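Pyoverdine synthetase F (Pseudomonas aeruginosa PAO1, PDB 6CUL) is a pyoverdine synthetase protein of alpha/beta fold, built round a mixed seven-stranded sheet, and holds a bound ligand in a pocket. Local coordinates at residues Y8-L12 against R13-A17; E42-Q46 against T47-D51; P171-R175 against E176-Y180. All coordinates share one frame; numbering follows the deposited sequence.

Contact 1: Y8-L12 against R13-A17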
ATOM      1  N   TYR A   8      -6.777   5.731   6.184  1.00 40.83           N
ATOM      2  CA  TYR A   8      -5.758   5.196   5.336  1.00 40.77           C
ATOM      3  C   TYR A   8      -4.376   5.080   6.032  1.00 36.40           C
ATOM      4  O   TYR A   8      -4.019   5.894   6.804  1.00 30.88           O
ATOM      5  CB  TYR A   8      -5.734   6.088   4.089  1.00 43.97           C
ATOM      6  CG  TYR A   8      -4.923   5.648   2.913  1.00 38.70           C
ATOM      7  CD1 TYR A   8      -3.572   5.718   2.929  1.00 30.01           C
ATOM      8  CD2 TYR A   8      -5.522   5.224   1.781  1.00 34.97           C
ATOM      9  CE1 TYR A   8      -2.834   5.349   1.868  1.00 32.58           C
ATOM     10  CE2 TYR A   8      -4.793   4.857   0.707  1.00 38.94           C
ATOM     11  CZ  TYR A   8      -3.431   4.920   0.750  1.00 38.33           C
ATOM     12  OH  TYR A   8      -2.693   4.577  -0.325  1.00 31.65           O
ATOM     13  N   ILE A   9      -3.677   4.001   5.794  1.00 32.19           N
ATOM     14  CA  ILE A   9      -2.370   3.787   6.392  1.00 42.08           C
ATOM     15  C   ILE A   9      -1.261   3.366   5.426  1.00 35.13           C
ATOM     16  O   ILE A   9      -1.438   2.449   4.704  1.00 36.71           O
ATOM     17  CB  ILE A   9      -2.402   2.720   7.527  1.00 35.74           C
ATOM     18  CG1 ILE A   9      -3.546   2.942   8.482  1.00 30.34           C
ATOM     19  CG2 ILE A   9      -1.104   2.708   8.286  1.00 33.70           C
ATOM     20  CD1 ILE A   9      -3.671   1.894   9.530  1.00 32.39           C
ATOM     21  N   TRP A  10      -0.139   4.040   5.447  1.00 37.04           N
ATOM     22  CA  TRP A  10       0.974   3.660   4.655  1.00 37.55           C
ATOM     23  C   TRP A  10       2.359   4.085   5.224  1.00 47.10           C
ATOM     24  O   TRP A  10       2.507   5.096   5.810  1.00 41.99           O
ATOM     25  CB  TRP A  10       0.773   4.174   3.272  1.00 37.04           C
ATOM     26  CG  TRP A  10       0.848   5.615   3.167  1.00 36.59           C
ATOM     27  CD1 TRP A  10       0.743   6.504   4.149  1.00 36.05           C
ATOM     28  CD2 TRP A  10       1.017   6.355   1.978  1.00 46.05           C
ATOM     29  NE1 TRP A  10       0.840   7.735   3.674  1.00 30.64           N
ATOM     30  CE2 TRP A  10       1.006   7.678   2.328  1.00 30.45           C
ATOM     31  CE3 TRP A  10       1.122   6.021   0.638  1.00 43.90           C
ATOM     32  CZ2 TRP A  10       1.148   8.632   1.434  1.00 31.97           C
ATOM     33  CZ3 TRP A  10       1.248   6.975  -0.231  1.00 28.46           C
ATOM     34  CH2 TRP A  10       1.262   8.256   0.152  1.00 34.27           C
ATOM     35  N   SER A  11       3.355   3.300   5.008  1.00 44.78           N
ATOM     36  CA  SER A  11       4.634   3.653   5.465  1.00 37.26           C
ATOM     37  C   SER A  11       5.183   4.566   4.413  1.00 39.55           C
ATOM     38  O   SER A  11       5.427   4.098   3.371  1.00 37.64           O
ATOM     39  CB  SER A  11       5.519   2.423   5.480  1.00 33.18           C
ATOM     40  OG  SER A  11       5.247   1.548   6.503  1.00 38.44           O
ATOM     41  N   LEU A  12       5.496   5.808   4.714  1.00 30.68           N
ATOM     42  CA  LEU A  12       6.039   6.711   3.738  1.00 34.05           C
ATOM     43  C   LEU A  12       7.296   6.187   3.041  1.00 33.55           C
ATOM     44  O   LEU A  12       7.473   6.431   1.908  1.00 30.60           O
ATOM     45  CB  LEU A  12       6.389   8.026   4.389  1.00 32.59           C
ATOM     46  CG  LEU A  12       5.268   8.904   4.877  1.00 33.05           C
ATOM     47  CD1 LEU A  12       5.785  10.156   5.476  1.00 41.40           C
ATOM     48  CD2 LEU A  12       4.284   9.247   3.796  1.00 30.91           C
ATOM     49  N   ARG A  13       8.124   5.449   3.740  1.00 36.31           N
ATOM     50  CA  ARG A  13       9.308   4.900   3.184  1.00 27.35           C
ATOM     51  C   ARG A  13       9.023   3.961   2.011  1.00 28.92           C
ATOM     52  O   ARG A  13       9.786   3.908   1.138  1.00 27.24           O
ATOM     53  CB  ARG A  13      10.161   4.267   4.270  1.00 29.14           C
ATOM     54  CG  ARG A  13       9.538   3.215   5.156  1.00 32.69           C
ATOM     55  CD  ARG A  13      10.248   3.127   6.484  1.00 27.20           C
ATOM     56  NE  ARG A  13       9.742   2.146   7.379  1.00 17.49           N
ATOM     57  CZ  ARG A  13       8.600   2.209   7.992  1.00 22.84           C
ATOM     58  NH1 ARG A  13       7.816   3.214   7.845  1.00 24.04           N
ATOM     59  NH2 ARG A  13       8.253   1.255   8.750  1.00 30.86           N
ATOM     60  N   ASN A  14       7.943   3.209   2.087  1.00 29.50           N
ATOM     61  CA  ASN A  14       7.493   2.358   1.051  1.00 28.91           C
ATOM     62  C   ASN A  14       7.038   3.131  -0.187  1.00 34.14           C
ATOM     63  O   ASN A  14       7.207   2.693  -1.236  1.00 34.44           O
ATOM     64  CB  ASN A  14       6.429   1.450   1.562  1.00 40.21           C
ATOM     65  CG  ASN A  14       5.995   0.460   0.538  1.00 34.04           C
ATOM     66  OD1 ASN A  14       4.926   0.514   0.085  1.00 38.97           O
ATOM     67  ND2 ASN A  14       6.861  -0.388   0.141  1.00 26.15           N
ATOM     68  N   ALA A  15       6.391   4.237  -0.008  1.00 30.53           N
ATOM     69  CA  ALA A  15       6.033   5.085  -1.090  1.00 26.72           C
ATOM     70  C   ALA A  15       7.224   5.696  -1.804  1.00 28.67           C
ATOM     71  O   ALA A  15       7.134   5.965  -2.930  1.00 22.66           O
ATOM     72  CB  ALA A  15       5.055   6.116  -0.653  1.00 31.89           C
ATOM     73  N   ALA A  16       8.278   6.027  -1.111  1.00 34.15           N
ATOM     74  CA  ALA A  16       9.481   6.541  -1.733  1.00 24.90           C
ATOM     75  C   ALA A  16      10.157   5.511  -2.605  1.00 21.27           C
ATOM     76  O   ALA A  16      10.578   5.845  -3.660  1.00 26.78           O
ATOM     77  CB  ALA A  16      10.448   7.068  -0.729  1.00 18.93           C
ATOM     78  N   ALA A  17      10.241   4.281  -2.128  1.00 27.97           N
ATOM     79  CA  ALA A  17      10.853   3.190  -2.866  1.00 21.69           C
ATOM     80  C   ALA A  17      10.140   2.963  -4.178  1.00 23.66           C
ATOM     81  O   ALA A  17      10.742   2.936  -5.182  1.00 26.08           O
ATOM     82  CB  ALA A  17      10.831   1.958  -2.040  1.00 28.15           C
TER

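Contact 2: E42-Q46 against T47-D51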
ATOM      1  N   GLU A  42      -8.632  11.149  -6.057  1.00 25.37           N
ATOM      2  CA  GLU A  42      -9.333  11.392  -7.273  1.00 23.49           C
ATOM      3  C   GLU A  42     -10.656  10.617  -7.369  1.00 28.14           C
ATOM      4  O   GLU A  42     -11.582  11.129  -7.874  1.00 23.92           O
ATOM      5  CB  GLU A  42      -8.467  11.025  -8.423  1.00 24.48           C
ATOM      6  CG  GLU A  42      -7.232  11.847  -8.488  1.00 34.90           C
ATOM      7  CD  GLU A  42      -6.252  11.388  -9.503  1.00 28.16           C
ATOM      8  OE1 GLU A  42      -5.395  12.154  -9.794  1.00 28.39           O
ATOM      9  OE2 GLU A  42      -6.375  10.308  -9.985  1.00 18.44           O
ATOM     10  N   ALA A  43     -10.674   9.384  -6.896  1.00 22.83           N
ATOM     11  CA  ALA A  43     -11.850   8.597  -6.865  1.00 25.03           C
ATOM     12  C   ALA A  43     -12.884   9.180  -5.963  1.00 22.71           C
ATOM     13  O   ALA A  43     -13.985   9.313  -6.359  1.00 26.00           O
ATOM     14  CB  ALA A  43     -11.540   7.200  -6.407  1.00 26.24           C
ATOM     15  N   LEU A  44     -12.526   9.538  -4.758  1.00 24.38           N
ATOM     16  CA  LEU A  44     -13.454  10.173  -3.883  1.00 27.92           C
ATOM     17  C   LEU A  44     -13.917  11.509  -4.477  1.00 29.78           C
ATOM     18  O   LEU A  44     -15.004  11.888  -4.236  1.00 31.37           O
ATOM     19  CB  LEU A  44     -12.911  10.352  -2.479  1.00 28.64           C
ATOM     20  CG  LEU A  44     -12.560   9.182  -1.595  1.00 37.29           C
ATOM     21  CD1 LEU A  44     -11.990   9.580  -0.285  1.00 32.81           C
ATOM     22  CD2 LEU A  44     -13.618   8.118  -1.423  1.00 36.22           C
ATOM     23  N   ASN A  45     -13.062  12.269  -5.109  1.00 30.36           N
ATOM     24  CA  ASN A  45     -13.519  13.494  -5.683  1.00 31.60           C
ATOM     25  C   ASN A  45     -14.411  13.387  -6.908  1.00 30.78           C
ATOM     26  O   ASN A  45     -15.494  13.802  -6.903  1.00 33.08           O
ATOM     27  CB  ASN A  45     -12.332  14.353  -6.101  1.00 36.10           C
ATOM     28  CG  ASN A  45     -11.561  14.925  -4.952  1.00 35.56           C
ATOM     29  OD1 ASN A  45     -12.087  15.276  -3.950  1.00 45.79           O
ATOM     30  ND2 ASN A  45     -10.298  15.053  -5.141  1.00 33.44           N
ATOM     31  N   GLN A  46     -13.966  12.719  -7.919  1.00 25.87           N
ATOM     32  CA  GLN A  46     -14.690  12.647  -9.141  1.00 33.27           C
ATOM     33  C   GLN A  46     -15.773  11.537  -9.350  1.00 35.98           C
ATOM     34  O   GLN A  46     -16.290  11.448 -10.401  1.00 32.84           O
ATOM     35  CB  GLN A  46     -13.677  12.560 -10.289  1.00 39.60           C
ATOM     36  CG  GLN A  46     -13.024  11.180 -10.421  1.00 46.13           C
ATOM     37  CD  GLN A  46     -11.868  11.084 -11.380  1.00 52.30           C
ATOM     38  OE1 GLN A  46     -11.517  12.054 -12.003  1.00 48.66           O
ATOM     39  NE2 GLN A  46     -11.288   9.897 -11.516  1.00 33.52           N
ATOM     40  N   THR A  47     -16.083  10.716  -8.380  1.00 33.22           N
ATOM     41  CA  THR A  47     -17.004   9.642  -8.584  1.00 28.81           C
ATOM     42  C   THR A  47     -17.934   9.419  -7.438  1.00 34.80           C
ATOM     43  O   THR A  47     -17.770   9.928  -6.429  1.00 33.83           O
ATOM     44  CB  THR A  47     -16.262   8.344  -8.852  1.00 20.06           C
ATOM     45  OG1 THR A  47     -15.603   7.909  -7.684  1.00 27.93           O
ATOM     46  CG2 THR A  47     -15.278   8.487  -9.911  1.00 29.97           C
ATOM     47  N   ALA A  48     -18.928   8.598  -7.637  1.00 34.21           N
ATOM     48  CA  ALA A  48     -19.830   8.185  -6.592  1.00 29.37           C
ATOM     49  C   ALA A  48     -19.159   7.504  -5.359  1.00 30.38           C
ATOM     50  O   ALA A  48     -19.759   7.490  -4.342  1.00 30.02           O
ATOM     51  CB  ALA A  48     -20.923   7.314  -7.164  1.00 26.43           C
ATOM     52  N   LEU A  49     -17.945   6.962  -5.467  1.00 30.33           N
ATOM     53  CA  LEU A  49     -17.231   6.380  -4.382  1.00 29.20           C
ATOM     54  C   LEU A  49     -17.131   7.401  -3.292  1.00 30.15           C
ATOM     55  O   LEU A  49     -17.120   7.065  -2.125  1.00 29.74           O
ATOM     56  CB  LEU A  49     -15.834   5.890  -4.843  1.00 34.16           C
ATOM     57  CG  LEU A  49     -14.889   5.165  -3.843  1.00 41.23           C
ATOM     58  CD1 LEU A  49     -15.422   3.776  -3.419  1.00 55.19           C
ATOM     59  CD2 LEU A  49     -13.470   5.001  -4.340  1.00 33.94           C
ATOM     60  N   GLY A  50     -17.005   8.651  -3.716  1.00 29.82           N
ATOM     61  CA  GLY A  50     -16.990   9.726  -2.798  1.00 26.29           C
ATOM     62  C   GLY A  50     -18.298   9.772  -2.065  1.00 35.78           C
ATOM     63  O   GLY A  50     -18.279  10.035  -0.905  1.00 40.53           O
ATOM     64  N   ASP A  51     -19.412   9.484  -2.698  1.00 34.69           N
ATOM     65  CA  ASP A  51     -20.673   9.474  -1.998  1.00 31.73           C
ATOM     66  C   ASP A  51     -20.725   8.479  -0.830  1.00 30.18           C
ATOM     67  O   ASP A  51     -21.513   8.668   0.017  1.00 20.32           O
ATOM     68  CB  ASP A  51     -21.845   9.192  -2.941  1.00 30.73           C
ATOM     69  CG  ASP A  51     -22.076  10.256  -3.918  1.00 32.49           C
ATOM     70  OD1 ASP A  51     -21.615  11.348  -3.696  1.00 43.97           O
ATOM     71  OD2 ASP A  51     -22.709  10.033  -4.896  1.00 28.24           O
TER

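Contact 3: P171-R175 against E176-Y180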
ATOM      1  N   PRO A 171      -0.536  -5.880  -4.465  1.00 24.74           N
ATOM      2  CA  PRO A 171      -0.161  -5.936  -5.858  1.00 27.19           C
ATOM      3  C   PRO A 171       0.129  -7.309  -6.441  1.00 25.32           C
ATOM      4  O   PRO A 171       1.172  -7.615  -6.847  1.00 21.86           O
ATOM      5  CB  PRO A 171       1.056  -5.077  -5.907  1.00 20.81           C
ATOM      6  CG  PRO A 171       1.637  -5.216  -4.642  1.00 24.85           C
ATOM      7  CD  PRO A 171       0.618  -5.566  -3.662  1.00 29.83           C
ATOM      8  N   GLY A 172      -0.939  -8.056  -6.499  1.00 24.83           N
ATOM      9  CA  GLY A 172      -1.048  -9.368  -7.032  1.00 27.22           C
ATOM     10  C   GLY A 172      -2.211 -10.114  -6.450  1.00 26.18           C
ATOM     11  O   GLY A 172      -2.647  -9.844  -5.404  1.00 21.97           O
ATOM     12  N   VAL A 173      -2.625 -11.130  -7.162  1.00 34.46           N
ATOM     13  CA  VAL A 173      -3.744 -11.950  -6.769  1.00 35.40           C
ATOM     14  C   VAL A 173      -3.366 -12.689  -5.532  1.00 29.67           C
ATOM     15  O   VAL A 173      -2.245 -12.951  -5.310  1.00 36.03           O
ATOM     16  CB  VAL A 173      -4.194 -12.825  -7.945  1.00 40.00           C
ATOM     17  CG1 VAL A 173      -5.284 -13.790  -7.621  1.00 45.68           C
ATOM     18  CG2 VAL A 173      -4.676 -11.992  -9.037  1.00 33.99           C
ATOM     19  N   THR A 174      -4.279 -12.907  -4.668  1.00 35.85           N
ATOM     20  CA  THR A 174      -3.950 -13.646  -3.502  1.00 39.04           C
ATOM     21  C   THR A 174      -4.768 -14.905  -3.258  1.00 42.94           C
ATOM     22  O   THR A 174      -4.975 -15.235  -2.164  1.00 47.92           O
ATOM     23  CB  THR A 174      -4.059 -12.771  -2.310  1.00 42.92           C
ATOM     24  OG1 THR A 174      -5.412 -12.453  -2.069  1.00 42.75           O
ATOM     25  CG2 THR A 174      -3.276 -11.549  -2.525  1.00 43.94           C
ATOM     26  N   ARG A 175      -5.270 -15.566  -4.265  1.00 51.96           N
ATOM     27  CA  ARG A 175      -6.148 -16.709  -4.069  1.00 49.75           C
ATOM     28  C   ARG A 175      -5.338 -17.955  -4.004  1.00 59.55           C
ATOM     29  O   ARG A 175      -4.510 -18.147  -4.865  1.00 60.50           O
ATOM     30  CB  ARG A 175      -7.127 -16.810  -5.215  1.00 49.03           C
ATOM     31  CG  ARG A 175      -8.218 -15.788  -5.185  1.00 50.41           C
ATOM     32  CD  ARG A 175      -8.974 -15.692  -6.482  1.00 42.60           C
ATOM     33  NE  ARG A 175     -10.171 -14.956  -6.210  1.00 38.17           N
ATOM     34  CZ  ARG A 175     -11.015 -14.504  -7.096  1.00 34.82           C
ATOM     35  NH1 ARG A 175     -10.790 -14.679  -8.349  1.00 38.19           N
ATOM     36  NH2 ARG A 175     -12.046 -13.838  -6.702  1.00 43.79           N
ATOM     37  N   GLU A 176      -5.656 -18.863  -3.103  1.00 68.58           N
ATOM     38  CA  GLU A 176      -4.759 -19.993  -2.958  1.00 66.90           C
ATOM     39  C   GLU A 176      -4.528 -20.780  -4.194  1.00 63.70           C
ATOM     40  O   GLU A 176      -3.404 -20.971  -4.548  1.00 55.66           O
ATOM     41  CB  GLU A 176      -5.164 -20.906  -1.814  1.00 70.18           C
ATOM     42  CG  GLU A 176      -6.518 -21.568  -1.824  1.00 65.60           C
ATOM     43  CD  GLU A 176      -6.607 -22.597  -0.760  1.00 59.24           C
ATOM     44  OE1 GLU A 176      -6.209 -23.730  -1.014  1.00 66.71           O
ATOM     45  OE2 GLU A 176      -7.052 -22.280   0.329  1.00 69.03           O
ATOM     46  N   ASP A 177      -5.566 -21.275  -4.798  1.00 66.07           N
ATOM     47  CA  ASP A 177      -5.351 -21.934  -6.018  1.00 66.09           C
ATOM     48  C   ASP A 177      -5.746 -21.025  -7.151  1.00 61.03           C
ATOM     49  O   ASP A 177      -6.753 -21.233  -7.767  1.00 53.84           O
ATOM     50  CB  ASP A 177      -6.113 -23.234  -6.114  1.00 74.45           C
ATOM     51  CG  ASP A 177      -5.607 -24.292  -5.188  1.00 77.09           C
ATOM     52  OD1 ASP A 177      -4.412 -24.337  -4.835  1.00 75.22           O
ATOM     53  OD2 ASP A 177      -6.421 -25.152  -4.890  1.00 78.81           O
ATOM     54  N   SER A 178      -4.897 -20.052  -7.423  1.00 59.06           N
ATOM     55  CA  SER A 178      -5.055 -19.154  -8.521  1.00 57.18           C
ATOM     56  C   SER A 178      -3.843 -19.305  -9.392  1.00 52.74           C
ATOM     57  O   SER A 178      -2.775 -19.511  -8.887  1.00 48.83           O
ATOM     58  CB  SER A 178      -5.126 -17.705  -8.071  1.00 53.20           C
ATOM     59  OG  SER A 178      -5.162 -16.872  -9.190  1.00 45.18           O
ATOM     60  N   PRO A 179      -4.010 -19.248 -10.683  1.00 49.21           N
ATOM     61  CA  PRO A 179      -2.853 -19.327 -11.556  1.00 51.07           C
ATOM     62  C   PRO A 179      -1.930 -18.118 -11.492  1.00 55.03           C
ATOM     63  O   PRO A 179      -0.780 -18.278 -11.653  1.00 58.19           O
ATOM     64  CB  PRO A 179      -3.469 -19.575 -12.923  1.00 54.15           C
ATOM     65  CG  PRO A 179      -4.932 -19.765 -12.674  1.00 54.88           C
ATOM     66  CD  PRO A 179      -5.216 -18.997 -11.462  1.00 53.54           C
ATOM     67  N   TYR A 180      -2.444 -16.948 -11.264  1.00 59.54           N
ATOM     68  CA  TYR A 180      -1.616 -15.768 -11.180  1.00 45.65           C
ATOM     69  C   TYR A 180      -1.370 -15.204  -9.752  1.00 45.35           C
ATOM     70  O   TYR A 180      -1.130 -14.053  -9.596  1.00 36.99           O
ATOM     71  CB  TYR A 180      -2.204 -14.738 -12.113  1.00 45.29           C
ATOM     72  CG  TYR A 180      -2.148 -15.149 -13.550  1.00 53.56           C
ATOM     73  CD1 TYR A 180      -1.044 -14.863 -14.324  1.00 52.80           C
ATOM     74  CD2 TYR A 180      -3.174 -15.821 -14.128  1.00 48.93           C
ATOM     75  CE1 TYR A 180      -0.953 -15.233 -15.628  1.00 52.95           C
ATOM     76  CE2 TYR A 180      -3.092 -16.202 -15.452  1.00 60.02           C
ATOM     77  CZ  TYR A 180      -1.969 -15.910 -16.203  1.00 60.65           C
ATOM     78  OH  TYR A 180      -1.872 -16.299 -17.527  1.00 41.41           O
TER

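Contact 1: Y8-L12 against R13-A17
R13 folds its side chain back alongside S11, two residues earlier, where strand 6-9 gives way to helix 12-17. R13 CB rests 3.7 Å from L12 C. With CG set between its own backbone N and carbonyl carbon (chi1 55°), the chain turns towards S11, and R13 CG lies 4.1 Å from S11 CB. Beyond it the chain runs extended to NE, which hydrogen-bonds a bound citric acid molecule, probably from the crystallisation liquor. A turn at the last torsion (chi4 -70°) brings the guanidinium back: R13 NH1 is 3.4 Å from S11 CB and 3.3 Å from S11 OG, at an angle too poor for a hydrogen bond. D61 instead accepts from S11 OG, which L149 N also hydrogen-bonds, and forms a salt bridge with NH1, as does D62. S11 occupies the N-cap position without a capping side-chain bond, yet S11 O takes N14 N at 3.0 Å, well out of the carbonyl plane. From the next acceptor, L12 O, the bond goes to A16 N at 3.2 Å. W10 CZ3 meets A15 CB at 3.9 Å. D61 and D62 probably offset the charge of R13, with R111 nearby, and fix NH1 beside S11.

Contact 2: E42-Q46 against T47-D51
L49 lays its branched end over A43 and L44 of the preceding helix: L49 CD2 sits 3.6 Å from A43 CB, and L49 CG is 4.0 Å from L44 CD2. CG stands anti to the L49 backbone N (chi1 -178°), which turns CD2 back towards A43, and H265 and L268 of helix 248-271 also pack on this leucine. L44 uses the same CD2 branch to touch the backbone O of L49 at 3.7 Å. The chain reverses through T47, the first residue to leave helical geometry at the end of helix 36-46. T47 OG1 donates to A43 O at 2.5 Å, approaching 29° from the carbonyl plane, and T47 N adds a weak bond to the same oxygen. OG1 also accepts, weakly, from L49 N, an ST turn whose capping bond leads into the short, weakly bonded helix 49-52; one hydroxyl thus joins the end of helix 36-46 to the start of helix 49-52. Within the turn G50 N bonds T47 O. G50 brings its backbone close to the first helix, with G50 CA 3.3 Å from L44 O in a CH...O contact. Q46 CG lies 3.5 Å from T47 CG2, and the two side chains cross obliquely where both residues are exposed.

Contact 3: P171-R175 against E176-Y180
V173 and S178 face each other across a bend in the loop, V173 CG1 lying 3.5 Å from S178 OG. Each has a branch trans to its own backbone N: CG1 of the valine at chi1 176° and OG of the serine at 175°, and these are the two branches that meet. S178 OG accepts a weak bond from Y180 N at 3.4 Å. V173 CB lies against the carbonyl O of Y180 at 3.7 Å, while L238 of strand 233-241 touches both V173 and Y180. R175 CB packs on S178 CB at 3.6 Å. Beyond CB the arginine is extended and leads off to the exposed side, where NE makes a long, weak ion pair with D236. E176 likewise stretches outwards beyond CG, and E176 CB lies 3.7 Å from R175 C. The tyrosine ring also leaves the bend, meeting W216 with planes at about 85°. At the tip S178 N makes a weak bond to E176 O around D177, an inverse gamma turn; the S178 hydroxyl and Y180 N then form a weak ST turn, in an irregular surface loop between strand 166-170 and helix 187-195.

In the fold
Followed from the N terminus, the three contacts come in series, none nested in or crossing another, and each is a local turn in a continuous stretch. Contact 1 ends strand 6-9, which lies inside the large sheet between strands 55-60 and 142-145, and starts helix 12-17. Contact 2 comes in the connection from strand 6-9 to its parallel neighbour 55-60; its helix 36-46 also packs on Y8, linking it to contact 1, about 8 Å away between nearest atoms. Contact 3 lies in the loop running from strand 166-170 to helix 187-195 and leans on the antiparallel edge strand 233-241. Its nearest atoms are about 17 Å from those of contact 2.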